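Local coordinates for protein allantoin racemase (Pseudomonas fluorescens, PDB 5LFD) that probably interconverts the D and L forms of 5-monosubstituted hydantoins, at residues M1-V6 with F68-Q73. Residues are numbered along the deposited sequence; the frame is centred on the assembly and turned at random.
Sequences MRILVV and FDAVIQ
L4 sets its CD1 methyl squarely over the ring of F68, 3.4 Å from the ring centroid and only 3° off the normal, a CH-pi contact. With F68 CG between backbone N and carbonyl carbon (chi1 47°), the ring swings alongside L4, and its turn about chi2 lays a face against the methyl. Replacing F68 by alanine would probably leave L4 CD1 without the ring face it rests on. At the same end, D69 grips R2 twice: its OD2 takes the R2 N-H through the anti lone pair at 2.6 Å, nearly straight at 173°, while D69 N donates to R2 O. Beyond it the strands run parallel, with L4 N bonding A70 O and L4 O receiving I72 N, before V6 N closes on I72 O at 2.8 Å. On the face opposite L4, the CD1 of I72 packs against I3 CG2 at 3.7 Å. R2 turns its guanidinium elsewhere, to a salt bridge with E31. These are the two central strands of a four-stranded parallel sheet: strand 31-35 flanks 2-7, strand 92-94 flanks 70-74, helix 201-214 covers I3 and I72, and helix 47-63, leading to 70-74, covers V6 and Q73.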
loop_
_atom_site.group_PDB
_atom_site.type_symbol
_atom_site.label_atom_id
_atom_site.label_comp_id
_atom_site.label_asym_id
_atom_site.label_seq_id
_atom_site.Cartn_x
_atom_site.Cartn_y
_atom_site.Cartn_z
ATOM N N MET A 1 -1.465 41.165 5.786
ATOM C CA MET A 1 -1.712 40.011 6.717
ATOM C C MET A 1 -0.453 39.779 7.525
ATOM O O MET A 1 0.624 40.246 7.126
ATOM C CB MET A 1 -2.117 38.705 5.923
ATOM C CG MET A 1 -0.983 38.015 5.144
ATOM S SD MET A 1 -1.333 36.454 4.218
ATOM C CE MET A 1 -2.438 37.082 2.938
ATOM N N ARG A 2 -0.593 39.046 8.642
ATOM C CA ARG A 2 0.508 38.672 9.503
ATOM C C ARG A 2 0.660 37.125 9.599
ATOM O O ARG A 2 -0.265 36.443 9.996
ATOM C CB ARG A 2 0.308 39.250 10.919
ATOM C CG ARG A 2 1.542 39.141 11.764
ATOM C CD ARG A 2 1.360 39.786 13.112
ATOM N NE ARG A 2 1.754 41.205 13.029
ATOM C CZ ARG A 2 1.004 42.194 13.484
ATOM N NH1 ARG A 2 -0.153 41.922 14.072
ATOM N NH2 ARG A 2 1.412 43.433 13.363
ATOM N N ILE A 3 1.861 36.645 9.313
ATOM C CA ILE A 3 2.179 35.236 9.388
ATOM C C ILE A 3 3.301 34.983 10.402
ATOM O O ILE A 3 4.430 35.522 10.266
ATOM C CB ILE A 3 2.660 34.737 7.984
ATOM C CG1 ILE A 3 1.579 34.990 6.886
ATOM C CG2 ILE A 3 3.132 33.292 8.076
ATOM C CD1 ILE A 3 2.158 34.820 5.464
ATOM N N LEU A 4 3.013 34.164 11.421
ATOM C CA LEU A 4 4.068 33.752 12.335
ATOM C C LEU A 4 4.936 32.673 11.690
ATOM O O LEU A 4 4.419 31.642 11.247
ATOM C CB LEU A 4 3.491 33.260 13.677
ATOM C CG LEU A 4 2.484 34.170 14.405
ATOM C CD1 LEU A 4 2.012 33.526 15.714
ATOM C CD2 LEU A 4 2.954 35.644 14.579
ATOM N N VAL A 5 6.238 32.931 11.605
ATOM C CA VAL A 5 7.250 31.941 11.190
ATOM C C VAL A 5 8.114 31.456 12.366
ATOM O O VAL A 5 9.030 32.169 12.846
ATOM C CB VAL A 5 8.171 32.478 10.074
ATOM C CG1 VAL A 5 9.127 31.415 9.594
ATOM C CG2 VAL A 5 7.325 32.959 8.907
ATOM N N VAL A 6 7.851 30.214 12.814
ATOM C CA VAL A 6 8.410 29.758 14.066
ATOM C C VAL A 6 9.514 28.736 13.848
ATOM O O VAL A 6 9.327 27.681 13.180
ATOM C CB VAL A 6 7.297 29.185 14.979
ATOM C CG1 VAL A 6 7.845 29.020 16.380
ATOM C CG2 VAL A 6 6.091 30.092 14.991
ATOM N N PHE A 68 -2.862 37.412 14.212
ATOM C CA PHE A 68 -2.070 36.987 13.066
ATOM C C PHE A 68 -2.973 36.143 12.251
ATOM O O PHE A 68 -4.012 35.726 12.764
ATOM C CB PHE A 68 -0.872 36.175 13.474
ATOM C CG PHE A 68 -1.163 35.078 14.484
ATOM C CD1 PHE A 68 -1.254 33.726 14.072
ATOM C CD2 PHE A 68 -1.257 35.375 15.868
ATOM C CE1 PHE A 68 -1.466 32.724 14.973
ATOM C CE2 PHE A 68 -1.459 34.363 16.787
ATOM C CZ PHE A 68 -1.577 33.033 16.343
ATOM N N ASP A 69 -2.575 35.870 11.006
ATOM C CA ASP A 69 -3.453 35.196 10.061
ATOM C C ASP A 69 -3.120 33.728 9.731
ATOM O O ASP A 69 -3.964 32.988 9.285
ATOM C CB ASP A 69 -3.541 36.058 8.799
ATOM C CG ASP A 69 -3.943 37.505 9.142
ATOM O OD1 ASP A 69 -5.120 37.705 9.422
ATOM O OD2 ASP A 69 -3.050 38.400 9.176
ATOM N N ALA A 70 -1.874 33.329 9.940
ATOM C CA ALA A 70 -1.455 31.964 9.630
ATOM C C ALA A 70 -0.203 31.704 10.441
ATOM O O ALA A 70 0.423 32.640 10.951
ATOM C CB ALA A 70 -1.219 31.749 8.127
ATOM N N VAL A 71 0.137 30.445 10.614
ATOM C CA VAL A 71 1.440 30.097 11.233
ATOM C C VAL A 71 2.264 29.128 10.407
ATOM O O VAL A 71 1.737 28.177 9.808
ATOM C CB VAL A 71 1.247 29.439 12.588
ATOM C CG1 VAL A 71 2.618 29.086 13.182
ATOM C CG2 VAL A 71 0.466 30.388 13.469
ATOM N N ILE A 72 3.573 29.347 10.385
ATOM C CA ILE A 72 4.434 28.420 9.667
ATOM C C ILE A 72 5.403 27.826 10.676
ATOM O O ILE A 72 6.003 28.567 11.439
ATOM C CB ILE A 72 5.240 29.130 8.580
ATOM C CG1 ILE A 72 4.312 29.598 7.451
ATOM C CG2 ILE A 72 6.395 28.249 8.076
ATOM C CD1 ILE A 72 4.983 30.513 6.443
ATOM N N GLN A 73 5.534 26.496 10.689
ATOM C CA GLN A 73 6.501 25.819 11.549
ATOM C C GLN A 73 7.696 25.537 10.664
ATOM O O GLN A 73 7.593 24.803 9.718
ATOM C CB GLN A 73 5.920 24.518 12.152
ATOM C CG GLN A 73 6.932 23.758 13.023
ATOM C CD GLN A 73 6.325 22.688 13.924
ATOM O OE1 GLN A 73 5.287 22.908 14.566
ATOM N NE2 GLN A 73 7.005 21.511 14.001
#